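Local coordinates for dephospho-CoA kinase (Campylobacter jejuni subsp. jejuni serotype O:2, PDB 4ZO4), which catalyses the last step of coenzyme A biosynthesis, the ATP-dependent phosphorylation of the 3'-hydroxyl group of dephospho-CoA, at the interface of chains A and B and the interface of chains A and C. Residues are numbered along the deposited sequence; one frame, centred on the assembly and turned at random. Chains: chain A/B/C, Dephospho-CoA kinase.

Contact 1: the interface of chains A and B. Residues chain A 83, 86-87; chain B 157, 160.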
ATOM      1  N   GLU A  83      -4.358  11.108   4.707  1.00 66.69           N
ATOM      2  CA  GLU A  83      -3.338  12.123   4.818  1.00 67.84           C
ATOM      3  C   GLU A  83      -2.947  12.260   6.270  1.00 66.60           C
ATOM      4  O   GLU A  83      -1.769  12.436   6.584  1.00 68.89           O
ATOM      5  CB  GLU A  83      -3.865  13.469   4.278  1.00 70.05           C
ATOM      6  CG  GLU A  83      -2.848  14.605   4.289  1.00 73.04           C
ATOM      7  CD  GLU A  83      -3.477  15.988   4.387  1.00 73.76           C
ATOM      8  OE1 GLU A  83      -4.503  16.224   3.720  1.00 73.54           O
ATOM      9  OE2 GLU A  83      -2.932  16.841   5.128  1.00 76.93           O
ATOM     10  N   LYS A  86      -0.717   9.298   7.292  1.00 67.81           N
ATOM     11  CA  LYS A  86       0.679   9.355   6.873  1.00 61.21           C
ATOM     12  C   LYS A  86       1.402  10.398   7.692  1.00 59.72           C
ATOM     13  O   LYS A  86       2.522  10.185   8.114  1.00 60.34           O
ATOM     14  CB  LYS A  86       0.823   9.635   5.394  1.00 67.31           C
ATOM     15  CG  LYS A  86       0.404   8.474   4.509  1.00 73.74           C
ATOM     16  CD  LYS A  86       0.710   8.740   3.038  1.00 80.49           C
ATOM     17  CE  LYS A  86       0.092   7.658   2.137  1.00 85.71           C
ATOM     18  NZ  LYS A  86       0.610   7.638   0.730  1.00 82.58           N
ATOM     19  N   ILE A  87       0.761  11.521   7.973  1.00 59.98           N
ATOM     20  CA  ILE A  87       1.454  12.553   8.721  1.00 61.89           C
ATOM     21  C   ILE A  87       1.806  12.017  10.107  1.00 67.95           C
ATOM     22  O   ILE A  87       2.945  12.188  10.574  1.00 72.80           O
ATOM     23  CB  ILE A  87       0.650  13.856   8.765  1.00 64.07           C
ATOM     24  CG1 ILE A  87       0.610  14.501   7.376  1.00 65.32           C
ATOM     25  CG2 ILE A  87       1.313  14.883   9.651  1.00 69.39           C
ATOM     26  CD1 ILE A  87      -0.349  15.665   7.296  1.00 66.83           C
TER
ATOM     27  N   ALA B 157       5.882  14.283   5.545  1.00 76.80           N
ATOM     28  CA  ALA B 157       4.615  14.697   6.118  1.00 74.16           C
ATOM     29  C   ALA B 157       4.007  15.753   5.214  1.00 72.96           C
ATOM     30  O   ALA B 157       2.839  15.662   4.832  1.00 73.21           O
ATOM     31  CB  ALA B 157       4.794  15.214   7.519  1.00 74.13           C
ATOM     32  N   ALA B 160       2.458  14.329   2.102  1.00 65.53           N
ATOM     33  CA  ALA B 160       1.087  13.812   2.234  1.00 62.28           C
ATOM     34  C   ALA B 160       0.063  14.935   2.183  1.00 67.22           C
ATOM     35  O   ALA B 160      -0.962  14.828   1.519  1.00 64.32           O
ATOM     36  CB  ALA B 160       0.919  13.021   3.490  1.00 62.16           C
TER
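Helix 82-109 of chain A lies against helix 155-172 of chain B, with A:Glu83, A:Lys86 and A:Ile87 meeting the small residues B:Ala157 and B:Ala160. The methyl of B:Ala160 points into the chain A helix, where CB of A:Lys86 stands 3.9 Å from its CB. Of the lysine it is thus the root that packs; the extended chain beyond CG carries NZ away from both alanines. On one flank A:Ile87 offers two branches to B:Ala157: CG2 reaches CB of the alanine at 4.1 Å, while CG1 lies 3.6 Å from its backbone O. With CG1 placed opposite the carbonyl carbon (chi1 -69°), both branches can face the same turn of the partner helix. On the other flank CG of A:Glu83 touches the carbonyl of B:Ala160, 3.4 Å from its O, and the carboxylate lies further along the chain. The small alanines probably allow the helices to approach closely, and the contacts among these residues are mainly van der Waals, hiding 46 Å² of B:Ala160. This pairing belongs to the deposited assembly and may not be the biological one. The patch sits near the start of the long helix 82-109 in chain A and in the first turns of helix 155-172 in chain B.

Contact 2: the interface of chains A and B. Residues chain A 157, 160, 163-164; chain B 53, 57, 87.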
ATOM      1  N   ALA A 157     -14.247 -12.181   8.157  1.00 68.06           N
ATOM      2  CA  ALA A 157     -13.461 -12.135   9.379  1.00 68.44           C
ATOM      3  C   ALA A 157     -12.418 -13.293   9.430  1.00 66.83           C
ATOM      4  O   ALA A 157     -11.294 -13.137   9.937  1.00 63.54           O
ATOM      5  CB  ALA A 157     -14.383 -12.183  10.578  1.00 69.43           C
ATOM      6  N   ALA A 160      -9.394 -12.238   7.502  1.00 58.84           N
ATOM      7  CA  ALA A 160      -8.565 -11.330   8.291  1.00 55.81           C
ATOM      8  C   ALA A 160      -7.670 -12.091   9.264  1.00 64.14           C
ATOM      9  O   ALA A 160      -6.448 -11.861   9.370  1.00 65.28           O
ATOM     10  CB  ALA A 160      -9.461 -10.401   9.065  1.00 59.79           C
ATOM     11  N   ASP A 163      -5.041 -14.135   7.372  1.00 56.05           N
ATOM     12  CA  ASP A 163      -3.966 -13.337   6.799  1.00 56.86           C
ATOM     13  C   ASP A 163      -2.965 -12.922   7.859  1.00 58.08           C
ATOM     14  O   ASP A 163      -1.773 -12.880   7.609  1.00 64.43           O
ATOM     15  CB  ASP A 163      -4.543 -12.105   6.130  1.00 60.70           C
ATOM     16  CG  ASP A 163      -5.171 -12.409   4.778  1.00 65.48           C
ATOM     17  OD1 ASP A 163      -4.752 -13.373   4.072  1.00 61.87           O
ATOM     18  OD2 ASP A 163      -6.103 -11.663   4.427  1.00 69.29           O
ATOM     19  N   SER A 164      -3.448 -12.579   9.039  1.00 59.86           N
ATOM     20  CA  SER A 164      -2.566 -12.086  10.060  1.00 61.54           C
ATOM     21  C   SER A 164      -1.702 -13.226  10.535  1.00 64.80           C
ATOM     22  O   SER A 164      -0.491 -13.076  10.648  1.00 71.31           O
ATOM     23  CB  SER A 164      -3.344 -11.479  11.204  1.00 62.20           C
ATOM     24  OG  SER A 164      -4.281 -12.403  11.676  1.00 65.18           O
TER
ATOM     25  N   ILE B  53     -11.167 -10.953  15.793  1.00 73.24           N
ATOM     26  CA  ILE B  53      -9.977 -10.711  14.959  1.00 67.58           C
ATOM     27  C   ILE B  53      -8.893 -10.064  15.807  1.00 65.52           C
ATOM     28  O   ILE B  53      -7.748 -10.462  15.724  1.00 65.19           O
ATOM     29  CB  ILE B  53     -10.257  -9.824  13.750  1.00 66.78           C
ATOM     30  CG1 ILE B  53     -11.306 -10.474  12.823  1.00 72.59           C
ATOM     31  CG2 ILE B  53      -8.986  -9.604  12.960  1.00 64.29           C
ATOM     32  CD1 ILE B  53     -12.277  -9.491  12.204  1.00 67.84           C
ATOM     33  N   PHE B  57      -4.224  -9.110  19.487  1.00 75.93           N
ATOM     34  CA  PHE B  57      -3.336  -7.974  19.455  1.00 75.83           C
ATOM     35  C   PHE B  57      -3.238  -7.248  20.800  1.00 82.99           C
ATOM     36  O   PHE B  57      -2.286  -6.501  21.017  1.00 82.65           O
ATOM     37  CB  PHE B  57      -3.739  -6.989  18.364  1.00 77.57           C
ATOM     38  CG  PHE B  57      -3.552  -7.505  16.957  1.00 75.03           C
ATOM     39  CD1 PHE B  57      -4.575  -8.145  16.290  1.00 76.19           C
ATOM     40  CD2 PHE B  57      -2.369  -7.319  16.307  1.00 78.25           C
ATOM     41  CE1 PHE B  57      -4.418  -8.606  15.008  1.00 79.02           C
ATOM     42  CE2 PHE B  57      -2.196  -7.770  15.017  1.00 84.73           C
ATOM     43  CZ  PHE B  57      -3.228  -8.410  14.362  1.00 84.11           C
ATOM     44  N   ILE B  87      -5.071  -5.164   8.356  1.00 64.94           N
ATOM     45  CA  ILE B  87      -6.183  -6.106   8.595  1.00 58.32           C
ATOM     46  C   ILE B  87      -7.490  -5.329   8.770  1.00 58.72           C
ATOM     47  O   ILE B  87      -8.534  -5.665   8.199  1.00 59.58           O
ATOM     48  CB  ILE B  87      -5.859  -6.999   9.828  1.00 70.13           C
ATOM     49  CG1 ILE B  87      -4.633  -7.888   9.542  1.00 68.16           C
ATOM     50  CG2 ILE B  87      -7.049  -7.857  10.264  1.00 73.99           C
ATOM     51  CD1 ILE B  87      -4.637  -8.567   8.177  1.00 65.81           C
TER
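Apolar packing joins A:Ala157, A:Ala160, A:Asp163 and A:Ser164, all on helix 155-172 of chain A, to B:Ile53 of helix 47-54, B:Phe57 of the 3-10 turn 55-57 and B:Ile87 of helix 82-109. This is a helix-packing contact between subunits of the deposited assembly, perhaps not a biological one. The methyl of A:Ala160 faces two neighbouring isoleucines: CG2 of B:Ile87 lies 3.7 Å from its CB, and CG2 of B:Ile53 touches the same CB at 4.0 Å. B:Ile53 also sends its other branch to the preceding turn, CD1 standing 3.8 Å from CB of A:Ala157. B:Ile87 spreads along the chain A helix in the opposite sense; its chi2 of -45° bends CD1 toward CB of A:Asp163, 4.1 Å away. The aspartate thus contributes its methylene to the packing. B:Phe57 closes the far end more loosely, the CZ corner of its ring 4.4 Å from CB of A:Ser164. A hydrogen bond within chain A holds the A:Ser164 hydroxyl against its own helix, OG sitting between backbone N and carbonyl carbon (chi1 54°), and CB is presented to B:Ile87. From there OG donates to the carbonyl O of A:Ala160 at 3.2 Å, tilted 15° from the carbonyl plane.

Contact 3: the interface of chains A and C. Residues chain A 142, 166, 169-170; chain C 144, 155-156, 159.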
ATOM      1  N   LEU A 142      -3.592 -22.930   9.292  1.00 92.15           N
ATOM      2  CA  LEU A 142      -3.764 -21.946   8.263  1.00 91.14           C
ATOM      3  C   LEU A 142      -4.796 -22.478   7.278  1.00 88.40           C
ATOM      4  O   LEU A 142      -4.555 -22.552   6.063  1.00 92.55           O
ATOM      5  CB  LEU A 142      -2.423 -21.663   7.585  1.00 95.00           C
ATOM      6  CG  LEU A 142      -1.292 -21.255   8.538  1.00 93.82           C
ATOM      7  CD1 LEU A 142      -0.017 -20.978   7.761  1.00 91.81           C
ATOM      8  CD2 LEU A 142      -1.662 -20.037   9.363  1.00 90.10           C
ATOM      9  N   ILE A 166      -0.803 -15.739   8.761  1.00 61.76           N
ATOM     10  CA  ILE A 166       0.232 -16.005   7.741  1.00 61.95           C
ATOM     11  C   ILE A 166       1.388 -15.018   7.861  1.00 61.94           C
ATOM     12  O   ILE A 166       2.557 -15.402   7.883  1.00 57.52           O
ATOM     13  CB  ILE A 166      -0.310 -15.971   6.327  1.00 64.51           C
ATOM     14  CG1 ILE A 166      -1.412 -17.032   6.154  1.00 67.16           C
ATOM     15  CG2 ILE A 166       0.815 -16.272   5.337  1.00 65.74           C
ATOM     16  CD1 ILE A 166      -2.224 -16.856   4.870  1.00 64.09           C
ATOM     17  N   GLU A 169       3.700 -15.903  10.823  1.00 63.02           N
ATOM     18  CA  GLU A 169       4.683 -16.922  10.467  1.00 65.78           C
ATOM     19  C   GLU A 169       5.806 -16.369   9.614  1.00 73.56           C
ATOM     20  O   GLU A 169       6.981 -16.755   9.791  1.00 76.78           O
ATOM     21  CB  GLU A 169       4.049 -18.070   9.718  1.00 71.40           C
ATOM     22  CG  GLU A 169       3.136 -18.930  10.562  1.00 75.63           C
ATOM     23  CD  GLU A 169       2.940 -20.330   9.990  1.00 86.92           C
ATOM     24  OE1 GLU A 169       2.492 -21.212  10.768  1.00 97.37           O
ATOM     25  OE2 GLU A 169       3.220 -20.558   8.780  1.00 82.91           O
ATOM     26  N   GLU A 170       5.463 -15.473   8.685  1.00 76.20           N
ATOM     27  CA  GLU A 170       6.499 -14.766   7.912  1.00 74.01           C
ATOM     28  C   GLU A 170       7.515 -14.065   8.782  1.00 72.56           C
ATOM     29  O   GLU A 170       8.700 -14.037   8.446  1.00 76.90           O
ATOM     30  CB  GLU A 170       5.915 -13.725   6.971  1.00 73.47           C
ATOM     31  CG  GLU A 170       6.041 -14.099   5.514  1.00 73.76           C
ATOM     32  CD  GLU A 170       7.474 -14.225   5.026  1.00 72.99           C
ATOM     33  OE1 GLU A 170       7.823 -15.286   4.450  1.00 66.11           O
ATOM     34  OE2 GLU A 170       8.246 -13.253   5.208  1.00 78.30           O
TER
ATOM     35  N   LEU C 144      -4.155 -22.897   2.273  1.00 76.71           N
ATOM     36  CA  LEU C 144      -2.785 -22.450   2.070  1.00 77.54           C
ATOM     37  C   LEU C 144      -1.806 -23.593   1.752  1.00 80.16           C
ATOM     38  O   LEU C 144      -0.920 -23.420   0.926  1.00 90.22           O
ATOM     39  CB  LEU C 144      -2.312 -21.664   3.287  1.00 74.93           C
ATOM     40  CG  LEU C 144      -0.925 -21.032   3.128  1.00 83.15           C
ATOM     41  CD1 LEU C 144      -0.948 -19.703   2.390  1.00 85.59           C
ATOM     42  CD2 LEU C 144      -0.294 -20.839   4.490  1.00 89.02           C
ATOM     43  N   LEU C 155       5.306 -18.785   1.038  1.00 72.70           N
ATOM     44  CA  LEU C 155       4.257 -18.593   2.004  1.00 75.84           C
ATOM     45  C   LEU C 155       3.443 -17.382   1.565  1.00 76.38           C
ATOM     46  O   LEU C 155       2.219 -17.450   1.405  1.00 74.59           O
ATOM     47  CB  LEU C 155       4.890 -18.382   3.385  1.00 78.62           C
ATOM     48  CG  LEU C 155       4.062 -18.388   4.673  1.00 82.73           C
ATOM     49  CD1 LEU C 155       3.242 -19.658   4.875  1.00 83.87           C
ATOM     50  CD2 LEU C 155       5.013 -18.185   5.852  1.00 88.35           C
ATOM     51  N   GLU C 156       4.130 -16.269   1.360  1.00 75.44           N
ATOM     52  CA  GLU C 156       3.447 -15.042   1.007  1.00 75.02           C
ATOM     53  C   GLU C 156       2.887 -15.050  -0.403  1.00 74.11           C
ATOM     54  O   GLU C 156       1.843 -14.467  -0.648  1.00 76.89           O
ATOM     55  CB  GLU C 156       4.367 -13.847   1.231  1.00 78.44           C
ATOM     56  CG  GLU C 156       4.560 -13.549   2.720  1.00 77.01           C
ATOM     57  CD  GLU C 156       3.280 -13.079   3.435  1.00 79.70           C
ATOM     58  OE1 GLU C 156       2.339 -12.583   2.780  1.00 85.39           O
ATOM     59  OE2 GLU C 156       3.196 -13.179   4.671  1.00 78.36           O
ATOM     60  N   LYS C 159      -0.433 -16.973  -0.187  1.00 65.38           N
ATOM     61  CA  LYS C 159      -1.475 -16.139   0.449  1.00 62.57           C
ATOM     62  C   LYS C 159      -2.131 -15.137  -0.532  1.00 65.12           C
ATOM     63  O   LYS C 159      -3.330 -14.838  -0.415  1.00 58.69           O
ATOM     64  CB  LYS C 159      -0.874 -15.398   1.650  1.00 62.31           C
ATOM     65  CG  LYS C 159      -1.616 -14.155   2.108  1.00 62.49           C
ATOM     66  CD  LYS C 159      -0.953 -13.549   3.313  1.00 61.70           C
ATOM     67  CE  LYS C 159      -1.383 -12.118   3.458  1.00 64.36           C
ATOM     68  NZ  LYS C 159      -0.610 -11.253   2.538  1.00 64.63           N
TER
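A:Ile166 packs its two branches against C:Leu155 and C:Lys159 at the centre of a patch in which helix 155-172 of each chain meets its counterpart, a two-fold subunit contact of the deposited assembly that may not be biological. Its CG2 lies 3.9 Å from CG of C:Leu155, the two side chains passing antiparallel. Its CD1 rests on the aliphatic stem of C:Lys159, 3.8 Å from CB, and also approaches CD1 of C:Leu144. C:Leu155 reaches on, crosswise, to A:Glu169, with CD2 4.0 Å from CB of the glutamate. At one border A:Leu142, from a loop, and C:Leu144, at the start of helix 144-151, lie alongside each other with parallel side chains. At the other border A:Glu170 and C:Glu156 meet through their methylenes, both chains kinked after CB and their carboxylate planes 81° apart. The carboxylate atoms A:Glu170 OE2 and C:Glu156 OE2 are 5.1 Å apart, so like charges may weaken this corner. Beyond these contacts, the end of C:Lys159 turns to C:Glu156 and may offset its charge. The lysine chain stays extended as far as CE, then folds round its last torsion (chi4 -80°), and NZ forms a salt bridge of 3.2 Å with C:Glu156 OE1, met nearly along the C-O axis.

Helix 155-172 is common to all three contacts: chain B supplies it in contact 1, chain A in contact 2, and both A and C in contact 3. Contacts 1 and 2, about 25 Å apart between C-alpha centres, share Ile87, Ala157 and Ala160 in exchanged roles, but Ala160 meets Lys86 in contact 1 and Ile87 with Ile53 in contact 2, in keeping with an inexact two-fold. Contact 3, in a two-fold interface, lies about 13 Å from contact 2 and 30 Å from contact 1. One helix of chain A thus touches B and C together, linking subunits of the deposited tetramer, which may not be biological.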